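Local coordinates for protein thiosulfate sulfurtransferase (Pseudomonas aeruginosa, PDB 1YT8) that probably transfers sulfur from thiosulfate to cyanide, as rhodaneses do, and carries four rhodanese-like domains in a single chain, at residues Gly105-Arg110 / Val515-Arg520; Ala125-Pro130 / Gly202-Leu207. One frame throughout, in Å; residues are numbered along the deposited sequence.

Contact 1 of 2, residues Gly105-Arg110 / Val515-Arg520; sequences GGELFR and VEQLGR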
# COMPACT_ATOMS: atom_id res chain seq x y z
N GLY A 105 -10.68 -9.41 24.15
CA GLY A 105 -9.42 -8.94 24.69
C GLY A 105 -8.37 -8.66 23.64
O GLY A 105 -7.22 -8.38 23.96
N GLY A 106 -8.77 -8.73 22.37
CA GLY A 106 -7.83 -8.47 21.29
C GLY A 106 -7.40 -7.02 21.21
O GLY A 106 -8.19 -6.12 21.46
N GLU A 107 -6.14 -6.80 20.86
CA GLU A 107 -5.60 -5.45 20.75
C GLU A 107 -6.08 -4.82 19.44
O GLU A 107 -6.19 -5.50 18.42
CB GLU A 107 -4.06 -5.51 20.77
CG GLU A 107 -3.35 -4.16 20.83
CD GLU A 107 -3.54 -3.42 22.15
OE1 GLU A 107 -3.94 -4.05 23.16
OE2 GLU A 107 -3.27 -2.20 22.20
N LEU A 108 -6.39 -3.53 19.48
CA LEU A 108 -6.85 -2.83 18.28
C LEU A 108 -5.94 -1.65 17.95
O LEU A 108 -5.40 -1.00 18.85
CB LEU A 108 -8.30 -2.35 18.46
CG LEU A 108 -9.33 -3.48 18.42
CD1 LEU A 108 -10.73 -2.92 18.69
CD2 LEU A 108 -9.29 -4.15 17.05
N PHE A 109 -5.77 -1.38 16.66
CA PHE A 109 -4.89 -0.31 16.20
C PHE A 109 -5.59 0.64 15.24
O PHE A 109 -6.52 0.25 14.54
CB PHE A 109 -3.69 -0.91 15.47
CG PHE A 109 -2.81 -1.77 16.33
CD1 PHE A 109 -1.61 -1.27 16.84
CD2 PHE A 109 -3.15 -3.09 16.60
CE1 PHE A 109 -0.77 -2.08 17.60
CE2 PHE A 109 -2.31 -3.91 17.36
CZ PHE A 109 -1.12 -3.40 17.86
N ARG A 110 -5.15 1.89 15.21
CA ARG A 110 -5.72 2.84 14.27
C ARG A 110 -4.66 3.08 13.20
O ARG A 110 -3.56 2.52 13.27
CB ARG A 110 -6.10 4.16 14.95
CG ARG A 110 -4.96 4.85 15.66
CD ARG A 110 -5.32 6.30 16.00
NE ARG A 110 -5.39 7.13 14.80
CZ ARG A 110 -6.51 7.47 14.17
NH1 ARG A 110 -7.69 7.05 14.62
NH2 ARG A 110 -6.45 8.22 13.08
N VAL A 515 5.12 0.41 20.21
CA VAL A 515 5.87 -0.71 20.78
C VAL A 515 5.12 -1.30 21.97
O VAL A 515 5.07 -2.53 22.15
CB VAL A 515 7.28 -0.28 21.19
CG1 VAL A 515 7.97 -1.38 22.00
CG2 VAL A 515 8.09 0.03 19.94
N GLU A 516 4.51 -0.44 22.78
CA GLU A 516 3.75 -0.91 23.93
C GLU A 516 2.57 -1.76 23.43
O GLU A 516 2.27 -2.80 24.00
CB GLU A 516 3.24 0.27 24.75
CG GLU A 516 2.50 -0.14 26.02
CD GLU A 516 2.04 1.05 26.84
OE1 GLU A 516 2.88 1.91 27.16
OE2 GLU A 516 0.83 1.13 27.16
N GLN A 517 1.91 -1.30 22.37
CA GLN A 517 0.78 -2.04 21.82
C GLN A 517 1.20 -3.40 21.28
O GLN A 517 0.47 -4.39 21.43
CB GLN A 517 0.09 -1.25 20.70
CG GLN A 517 -0.67 -0.02 21.14
CD GLN A 517 -1.71 0.38 20.12
OE1 GLN A 517 -2.79 -0.21 20.05
NE2 GLN A 517 -1.38 1.37 19.30
N LEU A 518 2.37 -3.45 20.64
CA LEU A 518 2.88 -4.71 20.10
C LEU A 518 3.03 -5.72 21.24
O LEU A 518 2.75 -6.90 21.08
CB LEU A 518 4.25 -4.50 19.43
CG LEU A 518 4.29 -3.79 18.07
CD1 LEU A 518 5.74 -3.68 17.61
CD2 LEU A 518 3.47 -4.57 17.05
N GLY A 519 3.48 -5.23 22.40
CA GLY A 519 3.65 -6.10 23.55
C GLY A 519 2.32 -6.67 23.99
O GLY A 519 2.23 -7.84 24.36
N ARG A 520 1.27 -5.85 23.95
CA ARG A 520 -0.05 -6.31 24.35
C ARG A 520 -0.63 -7.30 23.35
O ARG A 520 -1.32 -8.25 23.74
CB ARG A 520 -1.00 -5.13 24.55
CG ARG A 520 -0.66 -4.25 25.75
CD ARG A 520 -1.91 -3.63 26.35
NE ARG A 520 -2.55 -2.66 25.47
CZ ARG A 520 -2.14 -1.40 25.31
NH1 ARG A 520 -1.09 -0.95 25.98
NH2 ARG A 520 -2.79 -0.59 24.48
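Phe109 and Gln517 form the tight half of this contact, in which the loop between helices 97-103 and 114-127 meets a helix from the far end of the chain. Ring atom CE1 of Phe109 presses on the aliphatic root of the glutamine, 3.3 Å from Gln517 CB. The two side chains slide past each other in opposite directions, which leaves the glutamine's terminal amide over one ring face, near the rim, its plane 24° from that of the ring. On the solvent side the contact is ionic. Glu107, its CG anti to the backbone N and its chain bent at chi2 (68°), brings its carboxylate to Arg520. Arg520 NE donates to Glu107 OE1 at 3.0 Å, on the syn side but tilted 31° out of the carboxylate plane, while a weak bond joins Arg520 NH2 to Glu107 OE2 at 2.8 Å. Carboxylate and guanidinium are far from coplanar: the bridge is two-pronged but twisted, one prong weak. A further weak bond from Arg520 NH1 to Glu516 OE2 extends the network along the helix. Leu41 and Val114 also touch Phe109, and helix 114-127 supplies Ala118 against Leu518; Leu108 packs on helix 97-103, and Trp510 of helix 501-512 touches Gln517.

Contact 2 of 2, residues Ala125-Pro130 / Gly202-Leu207; sequences AERHTP and GTQSLL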
# COMPACT_ATOMS: atom_id res chain seq x y z
N ALA A 125 13.77 1.42 19.00
CA ALA A 125 13.80 1.06 20.41
C ALA A 125 14.93 0.07 20.71
O ALA A 125 15.62 0.18 21.72
CB ALA A 125 12.46 0.48 20.83
N GLU A 126 15.11 -0.90 19.81
CA GLU A 126 16.13 -1.93 19.99
C GLU A 126 17.55 -1.55 19.58
O GLU A 126 18.51 -1.92 20.25
CB GLU A 126 15.73 -3.20 19.23
CG GLU A 126 14.46 -3.86 19.75
CD GLU A 126 14.58 -4.28 21.19
OE1 GLU A 126 15.46 -5.10 21.51
OE2 GLU A 126 13.78 -3.79 22.02
N ARG A 127 17.67 -0.81 18.48
CA ARG A 127 19.00 -0.43 17.99
C ARG A 127 19.40 1.00 18.29
O ARG A 127 20.53 1.41 17.99
CB ARG A 127 19.07 -0.68 16.48
CG ARG A 127 18.86 -2.14 16.07
CD ARG A 127 19.87 -3.06 16.75
NE ARG A 127 21.25 -2.68 16.45
CZ ARG A 127 21.80 -2.77 15.25
NH1 ARG A 127 21.11 -3.23 14.21
NH2 ARG A 127 23.06 -2.38 15.07
N HIS A 128 18.49 1.76 18.89
CA HIS A 128 18.76 3.16 19.22
C HIS A 128 19.23 3.91 17.97
O HIS A 128 20.18 4.70 18.03
CB HIS A 128 19.82 3.25 20.32
CG HIS A 128 19.49 2.41 21.52
ND1 HIS A 128 18.38 2.64 22.30
CD2 HIS A 128 20.11 1.32 22.04
CE1 HIS A 128 18.32 1.72 23.25
NE2 HIS A 128 19.35 0.91 23.11
N THR A 129 18.56 3.66 16.85
CA THR A 129 18.88 4.30 15.58
C THR A 129 19.06 5.80 15.77
O THR A 129 18.15 6.49 16.25
CB THR A 129 17.77 4.03 14.55
OG1 THR A 129 17.45 2.63 14.55
CG2 THR A 129 18.22 4.45 13.15
N PRO A 130 20.23 6.34 15.40
CA PRO A 130 20.54 7.77 15.54
C PRO A 130 19.55 8.69 14.84
O PRO A 130 19.03 8.37 13.77
CB PRO A 130 21.93 7.88 14.93
CG PRO A 130 22.50 6.52 15.09
CD PRO A 130 21.34 5.64 14.73
N GLY A 202 15.45 3.40 6.84
CA GLY A 202 16.50 3.80 5.93
C GLY A 202 17.82 4.04 6.63
O GLY A 202 18.88 3.64 6.14
N THR A 203 17.78 4.71 7.78
CA THR A 203 19.00 4.98 8.53
C THR A 203 19.60 3.67 9.02
O THR A 203 20.80 3.45 8.87
CB THR A 203 18.71 5.89 9.73
OG1 THR A 203 18.21 7.15 9.27
CG2 THR A 203 19.99 6.14 10.54
N GLN A 204 18.77 2.80 9.58
CA GLN A 204 19.27 1.53 10.08
C GLN A 204 19.76 0.63 8.94
O GLN A 204 20.66 -0.18 9.14
CB GLN A 204 18.21 0.83 10.93
CG GLN A 204 18.79 -0.30 11.80
CD GLN A 204 19.90 0.18 12.74
OE1 GLN A 204 20.97 -0.42 12.81
NE2 GLN A 204 19.63 1.26 13.46
N SER A 205 19.17 0.78 7.75
CA SER A 205 19.61 -0.02 6.60
C SER A 205 21.07 0.30 6.30
O SER A 205 21.89 -0.59 6.07
CB SER A 205 18.78 0.31 5.35
OG SER A 205 17.45 -0.16 5.46
N LEU A 206 21.38 1.59 6.28
CA LEU A 206 22.74 2.06 5.99
C LEU A 206 23.72 1.61 7.07
O LEU A 206 24.87 1.28 6.77
CB LEU A 206 22.75 3.58 5.85
CG LEU A 206 21.99 4.12 4.62
CD1 LEU A 206 21.94 5.64 4.68
CD2 LEU A 206 22.68 3.66 3.35
N LEU A 207 23.28 1.61 8.32
CA LEU A 207 24.15 1.19 9.42
C LEU A 207 24.39 -0.31 9.32
O LEU A 207 25.52 -0.77 9.48
CB LEU A 207 23.52 1.53 10.76
CG LEU A 207 23.41 3.03 11.05
CD1 LEU A 207 22.57 3.28 12.29
CD2 LEU A 207 24.81 3.61 11.21
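Gln204 reaches from its helix to Arg127 and Thr129, and the conformations of these three side chains shape the contact. Its CG is anti to the backbone N (chi1 -164°), and a bend at chi2 then brings the terminal amide between the two partners. Arg127 curls, bent at both chi2 and chi3, and its guanidinium turns one face to the amide end, the planes 55° apart. The arginine has a firmer partner just beyond, where NH1 donates to Asn208 OD1. Thr129 OG1 sits close to the other end of the amide. The threonine's methyl, anti to its backbone N, brushes the amide too and meets a second methyl: Thr129 CG2 is 3.6 Å from Thr203 CG2. The hydroxyl of Thr203 is bonded within its own helix to the carbonyl of Ser199. One helical turn after Thr203, Leu207 meets Pro130 tip to tip, with Pro130 CD 3.6 Å from Leu207 CD1. At Pro130 the chain enters edge strand 131-132, beside strand 215-218, through a backbone bond to Ala217. Such an arrangement belongs to the rhodanese fold, a parallel sheet of order 1-5-4-2-3 flanked by helices; here Cys193 to Arg198, including the first residues of helix 197-208, line the sulfite pocket together with Gln312.

Taken together, the two contacts illustrate how a multidomain chain uses one helix twice. Helix 114-127 begins just after the loop of contact 1, lending side chains that back it, and its last turn supplies part of contact 2. The contact centres lie 23 Å apart, and contact 2 is nested within the much longer loop of chain that contact 1 closes. Both are partly buried, but unequally: contact 1 runs from a buried aromatic to an exposed ion network, whereas the touching residues of contact 2 include none that is fully exposed. Contact 1 joins sequence-distant regions by aromatic packing and one salt bridge; contact 2 sets the end of helix 114-127 and the approach to strand 131-132 against helix 197-208 by polar side-chain proximity and small apolar touches.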